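Local atomic coordinates of putative cytochrome P450 154A1 (Streptomyces coelicolor, PDB entry 1ODO), a protein that is a putative cytochrome P450, a mainly helical haem protein that holds an iron protoporphyrin IX in its interior. Residues H285-K290 with I394-Q399; N249-A254 with M362-A367; E281-E286 with K342-F347. All coordinates share one frame; numbering follows the deposited sequence.

Contact 1 (H285-K290 with I394-Q399)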
loop_
_atom_site.group_PDB
_atom_site.type_symbol
_atom_site.label_atom_id
_atom_site.label_comp_id
_atom_site.label_asym_id
_atom_site.label_seq_id
_atom_site.Cartn_x
_atom_site.Cartn_y
_atom_site.Cartn_z
ATOM N N HIS A 285 9.446 0.225 9.962
ATOM C CA HIS A 285 10.739 0.562 9.362
ATOM C C HIS A 285 10.766 0.802 7.849
ATOM O O HIS A 285 11.459 1.707 7.369
ATOM C CB HIS A 285 11.746 -0.534 9.751
ATOM C CG HIS A 285 13.181 -0.154 9.547
ATOM N ND1 HIS A 285 13.954 -0.684 8.537
ATOM C CD2 HIS A 285 13.986 0.690 10.236
ATOM C CE1 HIS A 285 15.176 -0.184 8.611
ATOM N NE2 HIS A 285 15.221 0.652 9.634
ATOM N N GLU A 286 10.035 -0.010 7.094
ATOM C CA GLU A 286 9.997 0.148 5.641
ATOM C C GLU A 286 8.593 -0.126 5.112
ATOM O O GLU A 286 8.361 -1.116 4.418
ATOM C CB GLU A 286 10.997 -0.797 4.969
ATOM C CG GLU A 286 12.451 -0.516 5.327
ATOM C CD GLU A 286 12.984 0.780 4.733
ATOM O OE1 GLU A 286 12.197 1.568 4.162
ATOM O OE2 GLU A 286 14.205 1.009 4.843
ATOM N N PRO A 287 7.633 0.750 5.450
ATOM C CA PRO A 287 6.240 0.601 5.009
ATOM C C PRO A 287 6.132 0.666 3.486
ATOM O O PRO A 287 6.921 1.355 2.837
ATOM C CB PRO A 287 5.530 1.764 5.709
ATOM C CG PRO A 287 6.609 2.799 5.827
ATOM C CD PRO A 287 7.809 1.980 6.242
ATOM N N ALA A 288 5.152 -0.041 2.928
ATOM C CA ALA A 288 4.939 -0.077 1.479
ATOM C C ALA A 288 4.460 1.226 0.843
ATOM O O ALA A 288 4.727 1.475 -0.337
ATOM C CB ALA A 288 3.972 -1.215 1.124
ATOM N N VAL A 289 3.744 2.047 1.608
ATOM C CA VAL A 289 3.235 3.323 1.106
ATOM C C VAL A 289 3.894 4.440 1.917
ATOM O O VAL A 289 3.608 4.611 3.102
ATOM C CB VAL A 289 1.703 3.397 1.256
ATOM C CG1 VAL A 289 1.195 4.768 0.825
ATOM C CG2 VAL A 289 1.060 2.301 0.417
ATOM N N LYS A 290 4.772 5.203 1.275
ATOM C CA LYS A 290 5.476 6.291 1.953
ATOM C C LYS A 290 4.706 7.585 2.180
ATOM O O LYS A 290 4.875 8.236 3.211
ATOM C CB LYS A 290 6.773 6.597 1.199
ATOM C CG LYS A 290 7.716 5.399 1.114
ATOM C CD LYS A 290 8.905 5.678 0.200
ATOM C CE LYS A 290 8.477 5.739 -1.259
ATOM N NZ LYS A 290 9.633 6.002 -2.170
ATOM N N ILE A 394 5.567 6.971 -3.979
ATOM C CA ILE A 394 4.594 6.302 -3.120
ATOM C C ILE A 394 5.030 4.895 -2.698
ATOM O O ILE A 394 5.171 4.618 -1.506
ATOM C CB ILE A 394 3.216 6.223 -3.824
ATOM C CG1 ILE A 394 2.735 7.640 -4.168
ATOM C CG2 ILE A 394 2.203 5.523 -2.923
ATOM C CD1 ILE A 394 1.433 7.684 -4.938
ATOM N N SER A 395 5.244 4.010 -3.669
ATOM C CA SER A 395 5.661 2.639 -3.369
ATOM C C SER A 395 7.093 2.542 -2.857
ATOM O O SER A 395 7.991 3.201 -3.376
ATOM C CB SER A 395 5.514 1.755 -4.611
ATOM O OG SER A 395 4.154 1.627 -4.975
ATOM N N ASN A 396 7.295 1.699 -1.844
ATOM C CA ASN A 396 8.608 1.498 -1.242
ATOM C C ASN A 396 9.039 0.030 -1.351
ATOM O O ASN A 396 8.668 -0.806 -0.528
ATOM C CB ASN A 396 8.571 1.938 0.229
ATOM C CG ASN A 396 9.889 1.701 0.954
ATOM O OD1 ASN A 396 10.962 1.737 0.351
ATOM N ND2 ASN A 396 9.811 1.483 2.266
ATOM N N GLY A 397 9.816 -0.276 -2.382
ATOM C CA GLY A 397 10.284 -1.638 -2.576
ATOM C C GLY A 397 11.506 -1.667 -3.473
ATOM O O GLY A 397 11.954 -0.623 -3.945
ATOM N N HIS A 398 12.055 -2.858 -3.695
ATOM C CA HIS A 398 13.230 -3.009 -4.545
ATOM C C HIS A 398 12.756 -3.436 -5.927
ATOM O O HIS A 398 11.762 -4.143 -6.052
ATOM C CB HIS A 398 14.182 -4.077 -3.985
ATOM C CG HIS A 398 14.719 -3.764 -2.622
ATOM N ND1 HIS A 398 14.081 -4.146 -1.461
ATOM C CD2 HIS A 398 15.830 -3.090 -2.236
ATOM C CE1 HIS A 398 14.775 -3.722 -0.420
ATOM N NE2 HIS A 398 15.841 -3.079 -0.863
ATOM N N GLN A 399 13.459 -3.006 -6.969
ATOM C CA GLN A 399 13.070 -3.375 -8.326
ATOM C C GLN A 399 13.189 -4.882 -8.515
ATOM O O GLN A 399 12.450 -5.486 -9.294
ATOM C CB GLN A 399 13.953 -2.645 -9.338
ATOM C CG GLN A 399 13.640 -1.161 -9.453
ATOM C CD GLN A 399 14.515 -0.455 -10.471
ATOM O OE1 GLN A 399 14.810 -0.999 -11.534
ATOM N NE2 GLN A 399 14.923 0.767 -10.156
HETATM O O HOH W 1 3.150 -0.008 -2.436
HETATM O O HOH W 2 11.514 3.995 -1.852
#

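Contact 2 (N249-A254 with M362-A367)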
loop_
_atom_site.group_PDB
_atom_site.type_symbol
_atom_site.label_atom_id
_atom_site.label_comp_id
_atom_site.label_asym_id
_atom_site.label_seq_id
_atom_site.Cartn_x
_atom_site.Cartn_y
_atom_site.Cartn_z
ATOM N N ASN A 249 5.410 -5.227 -1.694
ATOM C CA ASN A 249 6.503 -4.494 -1.072
ATOM C C ASN A 249 6.777 -4.862 0.374
ATOM O O ASN A 249 7.915 -4.767 0.839
ATOM C CB ASN A 249 6.256 -2.996 -1.213
ATOM C CG ASN A 249 6.270 -2.562 -2.656
ATOM O OD1 ASN A 249 7.156 -2.957 -3.418
ATOM N ND2 ASN A 249 5.292 -1.755 -3.050
ATOM N N VAL A 250 5.743 -5.279 1.093
ATOM C CA VAL A 250 5.930 -5.658 2.482
ATOM C C VAL A 250 6.694 -6.980 2.491
ATOM O O VAL A 250 7.596 -7.180 3.301
ATOM C CB VAL A 250 4.586 -5.842 3.206
ATOM C CG1 VAL A 250 4.834 -6.130 4.679
ATOM C CG2 VAL A 250 3.732 -4.590 3.046
ATOM N N ILE A 251 6.338 -7.884 1.583
ATOM C CA ILE A 251 7.018 -9.178 1.510
ATOM C C ILE A 251 8.478 -8.926 1.129
ATOM O O ILE A 251 9.397 -9.510 1.700
ATOM C CB ILE A 251 6.350 -10.096 0.461
ATOM C CG1 ILE A 251 4.925 -10.440 0.917
ATOM C CG2 ILE A 251 7.190 -11.363 0.258
ATOM C CD1 ILE A 251 4.136 -11.311 -0.055
ATOM N N ASP A 252 8.665 -8.042 0.154
ATOM C CA ASP A 252 9.978 -7.651 -0.353
ATOM C C ASP A 252 10.850 -7.143 0.799
ATOM O O ASP A 252 11.919 -7.694 1.081
ATOM C CB ASP A 252 9.779 -6.541 -1.402
ATOM C CG ASP A 252 11.089 -5.904 -1.880
ATOM O OD1 ASP A 252 12.070 -5.847 -1.112
ATOM O OD2 ASP A 252 11.123 -5.426 -3.033
ATOM N N GLN A 253 10.383 -6.092 1.465
ATOM C CA GLN A 253 11.112 -5.498 2.578
ATOM C C GLN A 253 11.370 -6.444 3.748
ATOM O O GLN A 253 12.467 -6.449 4.305
ATOM C CB GLN A 253 10.378 -4.251 3.070
ATOM C CG GLN A 253 10.273 -3.136 2.033
ATOM C CD GLN A 253 11.611 -2.477 1.715
ATOM O OE1 GLN A 253 12.646 -2.832 2.278
ATOM N NE2 GLN A 253 11.590 -1.511 0.805
ATOM N N ALA A 254 10.374 -7.245 4.122
ATOM C CA ALA A 254 10.549 -8.174 5.235
ATOM C C ALA A 254 11.648 -9.182 4.915
ATOM O O ALA A 254 12.543 -9.416 5.722
ATOM C CB ALA A 254 9.236 -8.901 5.536
ATOM N N MET A 362 -1.697 -11.295 7.309
ATOM C CA MET A 362 -1.700 -12.750 7.225
ATOM C C MET A 362 -0.865 -13.239 6.044
ATOM O O MET A 362 -0.076 -14.172 6.181
ATOM C CB MET A 362 -3.129 -13.289 7.106
ATOM C CG MET A 362 -3.196 -14.809 7.191
ATOM S SD MET A 362 -4.880 -15.441 7.286
ATOM C CE MET A 362 -5.391 -15.173 5.611
ATOM N N GLU A 363 -1.035 -12.605 4.887
ATOM C CA GLU A 363 -0.288 -12.984 3.693
ATOM C C GLU A 363 1.215 -12.962 3.928
ATOM O O GLU A 363 1.917 -13.917 3.604
ATOM C CB GLU A 363 -0.612 -12.040 2.528
ATOM C CG GLU A 363 -1.964 -12.283 1.870
ATOM C CD GLU A 363 -2.187 -11.394 0.657
ATOM O OE1 GLU A 363 -1.237 -11.220 -0.135
ATOM O OE2 GLU A 363 -3.312 -10.882 0.486
ATOM N N VAL A 364 1.708 -11.867 4.494
ATOM C CA VAL A 364 3.135 -11.738 4.755
ATOM C C VAL A 364 3.659 -12.691 5.821
ATOM O O VAL A 364 4.711 -13.305 5.641
ATOM C CB VAL A 364 3.501 -10.295 5.153
ATOM C CG1 VAL A 364 5.008 -10.162 5.290
ATOM C CG2 VAL A 364 2.975 -9.318 4.107
ATOM N N THR A 365 2.941 -12.824 6.930
ATOM C CA THR A 365 3.400 -13.722 7.984
ATOM C C THR A 365 3.470 -15.160 7.463
ATOM O O THR A 365 4.448 -15.865 7.709
ATOM C CB THR A 365 2.491 -13.649 9.240
ATOM O OG1 THR A 365 1.158 -14.043 8.904
ATOM C CG2 THR A 365 2.467 -12.225 9.793
ATOM N N LEU A 366 2.448 -15.581 6.724
ATOM C CA LEU A 366 2.420 -16.935 6.173
ATOM C C LEU A 366 3.546 -17.139 5.160
ATOM O O LEU A 366 4.224 -18.172 5.164
ATOM C CB LEU A 366 1.073 -17.212 5.500
ATOM C CG LEU A 366 -0.106 -17.510 6.430
ATOM C CD1 LEU A 366 -1.363 -17.704 5.606
ATOM C CD2 LEU A 366 0.191 -18.767 7.248
ATOM N N ALA A 367 3.744 -16.152 4.291
ATOM C CA ALA A 367 4.790 -16.239 3.282
ATOM C C ALA A 367 6.159 -16.391 3.941
ATOM O O ALA A 367 6.950 -17.247 3.549
ATOM C CB ALA A 367 4.764 -15.001 2.391
#

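Contact 3 (E281-E286 with K342-F347). With HEM (protoporphyrin IX containing Fe), chain B.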
loop_
_atom_site.group_PDB
_atom_site.type_symbol
_atom_site.label_atom_id
_atom_site.label_comp_id
_atom_site.label_asym_id
_atom_site.label_seq_id
_atom_site.Cartn_x
_atom_site.Cartn_y
_atom_site.Cartn_z
ATOM N N GLU A 281 7.445 -4.785 12.554
ATOM C CA GLU A 281 8.607 -3.908 12.524
ATOM C C GLU A 281 8.924 -3.519 11.079
ATOM O O GLU A 281 9.454 -2.439 10.829
ATOM C CB GLU A 281 9.823 -4.577 13.173
ATOM C CG GLU A 281 11.091 -3.727 13.110
ATOM C CD GLU A 281 11.029 -2.468 13.976
ATOM O OE1 GLU A 281 9.918 -2.016 14.339
ATOM O OE2 GLU A 281 12.108 -1.922 14.283
ATOM N N THR A 282 8.611 -4.403 10.131
ATOM C CA THR A 282 8.870 -4.108 8.723
ATOM C C THR A 282 7.898 -3.000 8.308
ATOM O O THR A 282 8.257 -2.070 7.584
ATOM C CB THR A 282 8.645 -5.350 7.820
ATOM O OG1 THR A 282 9.582 -6.380 8.171
ATOM C CG2 THR A 282 8.834 -4.983 6.340
ATOM N N LEU A 283 6.664 -3.099 8.782
ATOM C CA LEU A 283 5.648 -2.100 8.460
ATOM C C LEU A 283 6.053 -0.735 9.018
ATOM O O LEU A 283 5.754 0.306 8.435
ATOM C CB LEU A 283 4.299 -2.527 9.037
ATOM C CG LEU A 283 3.668 -3.718 8.311
ATOM C CD1 LEU A 283 2.452 -4.249 9.062
ATOM C CD2 LEU A 283 3.278 -3.268 6.917
ATOM N N ARG A 284 6.747 -0.739 10.148
ATOM C CA ARG A 284 7.175 0.519 10.748
ATOM C C ARG A 284 8.425 1.075 10.069
ATOM O O ARG A 284 8.454 2.232 9.656
ATOM C CB ARG A 284 7.481 0.331 12.239
ATOM C CG ARG A 284 7.864 1.635 12.967
ATOM C CD ARG A 284 8.514 1.355 14.325
ATOM N NE ARG A 284 9.856 0.797 14.158
ATOM C CZ ARG A 284 10.919 1.512 13.800
ATOM N NH1 ARG A 284 10.802 2.817 13.585
ATOM N NH2 ARG A 284 12.094 0.919 13.627
ATOM N N HIS A 285 9.446 0.225 9.962
ATOM C CA HIS A 285 10.739 0.562 9.362
ATOM C C HIS A 285 10.766 0.802 7.849
ATOM O O HIS A 285 11.459 1.707 7.369
ATOM C CB HIS A 285 11.746 -0.534 9.751
ATOM C CG HIS A 285 13.181 -0.154 9.547
ATOM N ND1 HIS A 285 13.954 -0.684 8.537
ATOM C CD2 HIS A 285 13.986 0.690 10.236
ATOM C CE1 HIS A 285 15.176 -0.184 8.611
ATOM N NE2 HIS A 285 15.221 0.652 9.634
ATOM N N GLU A 286 10.035 -0.010 7.094
ATOM C CA GLU A 286 9.997 0.148 5.641
ATOM C C GLU A 286 8.593 -0.126 5.112
ATOM O O GLU A 286 8.361 -1.116 4.418
ATOM C CB GLU A 286 10.997 -0.797 4.969
ATOM C CG GLU A 286 12.451 -0.516 5.327
ATOM C CD GLU A 286 12.984 0.780 4.733
ATOM O OE1 GLU A 286 12.197 1.568 4.162
ATOM O OE2 GLU A 286 14.205 1.009 4.843
ATOM N N LYS A 342 5.357 -1.298 19.258
ATOM C CA LYS A 342 5.368 -1.599 17.828
ATOM C C LYS A 342 4.420 -0.786 16.945
ATOM O O LYS A 342 4.322 -1.049 15.747
ATOM C CB LYS A 342 5.052 -3.086 17.634
ATOM C CG LYS A 342 5.898 -4.038 18.486
ATOM C CD LYS A 342 5.393 -5.479 18.360
ATOM C CE LYS A 342 6.220 -6.450 19.199
ATOM N NZ LYS A 342 7.663 -6.411 18.818
ATOM N N GLU A 343 3.726 0.192 17.516
ATOM C CA GLU A 343 2.797 0.998 16.725
ATOM C C GLU A 343 3.430 1.740 15.561
ATOM O O GLU A 343 4.552 2.241 15.653
ATOM C CB GLU A 343 2.039 1.982 17.621
ATOM C CG GLU A 343 2.855 2.560 18.753
ATOM C CD GLU A 343 2.027 3.446 19.662
ATOM O OE1 GLU A 343 0.908 3.033 20.042
ATOM O OE2 GLU A 343 2.495 4.550 20.006
ATOM N N HIS A 344 2.691 1.799 14.457
ATOM C CA HIS A 344 3.149 2.471 13.252
ATOM C C HIS A 344 1.938 2.983 12.478
ATOM O O HIS A 344 0.792 2.675 12.822
ATOM C CB HIS A 344 3.930 1.500 12.370
ATOM C CG HIS A 344 3.099 0.369 11.856
ATOM N ND1 HIS A 344 3.153 -0.901 12.391
ATOM C CD2 HIS A 344 2.139 0.335 10.902
ATOM C CE1 HIS A 344 2.260 -1.667 11.788
ATOM N NE2 HIS A 344 1.631 -0.940 10.882
ATOM N N LEU A 345 2.203 3.738 11.419
ATOM C CA LEU A 345 1.156 4.306 10.576
ATOM C C LEU A 345 1.173 3.761 9.145
ATOM O O LEU A 345 0.688 4.415 8.221
ATOM C CB LEU A 345 1.302 5.831 10.537
ATOM C CG LEU A 345 0.888 6.555 11.823
ATOM C CD1 LEU A 345 1.359 8.002 11.793
ATOM C CD2 LEU A 345 -0.628 6.492 11.959
ATOM N N ALA A 346 1.727 2.568 8.958
ATOM C CA ALA A 346 1.782 1.980 7.620
ATOM C C ALA A 346 0.384 1.803 7.016
ATOM O O ALA A 346 0.212 1.893 5.798
ATOM C CB ALA A 346 2.505 0.635 7.668
ATOM N N PHE A 347 -0.606 1.555 7.870
ATOM C CA PHE A 347 -1.989 1.361 7.424
ATOM C C PHE A 347 -2.881 2.570 7.675
ATOM O O PHE A 347 -4.089 2.511 7.455
ATOM C CB PHE A 347 -2.612 0.165 8.142
ATOM C CG PHE A 347 -2.006 -1.159 7.773
ATOM C CD1 PHE A 347 -1.499 -2.004 8.759
ATOM C CD2 PHE A 347 -1.992 -1.589 6.450
ATOM C CE1 PHE A 347 -0.991 -3.261 8.431
ATOM C CE2 PHE A 347 -1.487 -2.841 6.114
ATOM C CZ PHE A 347 -0.985 -3.680 7.110
HETATM C CHA HEM B . -6.324 2.211 2.437
HETATM C CHB HEM B . -7.456 -2.196 0.861
HETATM C CHC HEM B . -2.919 -3.650 1.644
HETATM C CHD HEM B . -1.801 0.758 3.191
HETATM C C1A HEM B . -7.052 1.150 1.955
HETATM C C2A HEM B . -8.466 1.168 1.595
HETATM C C3A HEM B . -8.781 -0.057 1.151
HETATM C C4A HEM B . -7.583 -0.881 1.224
HETATM C CMA HEM B . -10.146 -0.552 0.640
HETATM C CAA HEM B . -9.381 2.405 1.720
HETATM C CBA HEM B . -9.930 2.535 3.153
HETATM C CGA HEM B . -10.841 3.736 3.402
HETATM O O1A HEM B . -10.537 4.809 2.770
HETATM O O2A HEM B . -11.782 3.604 4.183
HETATM C C1B HEM B . -6.331 -2.975 0.925
HETATM C C2B HEM B . -6.272 -4.366 0.512
HETATM C C3B HEM B . -4.992 -4.784 0.731
HETATM C C4B HEM B . -4.257 -3.665 1.276
HETATM C CMB HEM B . -7.461 -5.164 -0.061
HETATM C CAB HEM B . -4.368 -6.169 0.469
HETATM C CBB HEM B . -4.946 -7.300 1.335
HETATM C C1C HEM B . -2.218 -2.564 2.147
HETATM C C2C HEM B . -0.793 -2.599 2.510
HETATM C C3C HEM B . -0.475 -1.358 2.942
HETATM C C4C HEM B . -1.683 -0.563 2.855
HETATM C CMC HEM B . 0.097 -3.874 2.377
HETATM C CAC HEM B . 0.870 -0.769 3.444
HETATM C CBC HEM B . 1.650 -1.595 4.474
HETATM C C1D HEM B . -2.916 1.547 3.123
HETATM C C2D HEM B . -2.981 2.947 3.475
HETATM C C3D HEM B . -4.250 3.362 3.255
HETATM C C4D HEM B . -4.986 2.213 2.777
HETATM C CMD HEM B . -1.786 3.775 3.986
HETATM C CAD HEM B . -4.781 4.791 3.450
HETATM C CBD HEM B . -4.925 5.315 4.883
HETATM C CGD HEM B . -5.397 6.749 4.778
HETATM O O1D HEM B . -4.611 7.657 5.076
HETATM O O2D HEM B . -6.560 6.922 4.345
HETATM N NA HEM B . -6.547 -0.108 1.726
HETATM N NB HEM B . -5.083 -2.565 1.383
HETATM N NC HEM B . -2.737 -1.313 2.373
HETATM N ND HEM B . -4.160 1.102 2.685
HETATM FE FE HEM B . -4.630 -0.710 2.060
#

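Contact 1 (H285-K290 with I394-Q399)
Asn396 ND2 is gripped by two acceptors of the facing loop, 3.0 Å from Glu286 OE1 and 2.9 Å from the carbonyl O of Pro287. Both acceptors lie close to the amide plane of Asn396, which the pair of bonds holds in its rotation. The bond to the carboxylate is nearly straight (163°) and reaches OE1 on its anti side, whereas Pro287 O is approached from above its carbonyl plane. CG of Asn396, anti to the backbone N (chi1 177°), projects toward residues 286-287. OE1 of Glu286 has a second partner in His17.

Beside the amide the backbones bridge once, at Val289 and Ser395. Asn396 N donates to Ala288 O over 3.0 Å, and Lys290 N gives an almost linear bond of 2.9 Å to Ile394 O. A water that donates to Ala288 O also bonds Ser395 OG. The aliphatic part of Lys290 crosses Asn396 at about a right angle, with CG 3.7 Å from Asn396 CB; the ammonium ends on Ser392 O and on a second water, which in turn donates to Asn396 OD1. On the far side of the bridge, Val289 CG1 touches Ile394 CG2 at 4.0 Å, the two side chains lying alongside each other and pointing the same way.

Ala288 also touches the haem, so the bridge lies directly behind the wall of the cofactor pocket. Every residue that touches here is buried, and the asparagine amide donates to one carboxylate oxygen and one peptide oxygen; one N-H, together with His17, probably helps to stabilise the negative charge of the buried Glu286.

Contact 2 (N249-A254 with M362-A367)
Val364 packs between Val250 and Ile251 in a wholly apolar contact. Its CG2 meets Val250 CG1 at 3.7 Å and Ile251 CG1 at 3.9 Å, while its other methyl, CG1, approaches Ala254 CB at 4.4 Å. With CG2 of Val364 anti to its own carbonyl carbon and CG1 anti to its backbone N (chi1 -175°), CG2 lies against Val250 and Ile251, while CG1 also touches Val250 and extends toward Ala254 a turn further on. The valines cross at about a right angle; Ile251 and Val364 pass alongside, pointing opposite ways. At the margin, Ile251 CD1 comes within 4.5 Å of Ala367 CB.

The short helical segments approach to 9.7 Å between axes and run at 36° to each other, in broadly the same direction. The CA atoms of Ile251 and Val364 come within 5.7 Å, the nearest pair across the segments. Beyond this layer, Leu148 of helix 147-157 touches both Ile251 and Ala367, and Val279 of helix 275-285 covers Val364. Val250 and Glu363 touch the haem, placing the apolar seam beside the cofactor.

Helix 357-374 also packs on helix 108-131 through Met362 and Leu366. Order and neighbours are consistent with 247-260 being the C-terminal part of the I-helix and 357-374 the L-helix, whose pairing belongs to the four-helix core of the cytochrome P450 fold.

Contact 3 (E281-E286 with K342-F347)
The last turn of helix 275-285 rests against the irregular segment 342-347, with CA atoms 5.1 Å apart at Arg284 and His344 and no hydrogen bond between the segments. Leu283 carries most of the packing. Its CB sits over one face of the His344 imidazole, 3.7 Å from the ring centroid and 19° off the normal, a CH-pi contact displaced toward the rim. Its branches then separate: CD1 meets Phe347 CE1 at 3.6 Å, while CD2 reaches the haem, 3.4 Å from the vinyl atom HEM CBC. Ala346 CB lies 3.9 Å from Leu283 CB and also near the Leu283 carbonyl oxygen. Next along the helix, Arg284 CB lies against His344 CB.

Phe347 CE2 lies above the pyrrole ring that carries this vinyl, 3.6 Å from HEM C3C, with the phenyl ring inclined. Leu283 and Phe347 thus touch each other and both touch the haem.

The far end of Arg284 turns back to its own helix. A bend at chi3 (71°) turns NE toward Glu281, and the guanidinium meets the carboxylate side-on in a two-point, hydrogen-bonded salt bridge: NE donates to OE1 at 2.8 Å and NH2 to OE2 at 2.9 Å. Both bonds lie in the guanidinium plane but come from above the carboxylate. Glu281 and Arg284 are the pair of the P450 ExxR motif, and Arg339 adds a further salt bridge to Glu281 OE2, as in the Glu-Arg-Arg triad of the family. Phe347 opens the FxxGxxxC signature of the haem-binding loop and is joined through its backbone to Cys354.

Around the contact, Val250 of helix 247-260 touches Leu283, Ala357 and Arg361 of helix 357-374 touch Phe347, and Leu345 packs on helix 46-52.

Overall arrangement
From the N terminus, helix 247-260 supplies the first segment, 249-254, and contact 2 closes the longer path from there to helix 357-374. Contact 3 lies wholly within that loop, joining the end of helix 275-285 to the haem-binding region. Contact 1 starts from the same stretch, sharing His285 and Glu286, but runs on to 394-399 beyond helix 357-374, so it crosses contact 2. The crossing is tied by His398 ND1, 2.7 Å from Asp252 OD1 in a probable hydrogen bond. Thr282 packs against Gln253 and Ala254, and Pro287 against Ala346. Together the three contacts knit three helices and the loops 286-290, 342-347 and 394-399 together beside the haem.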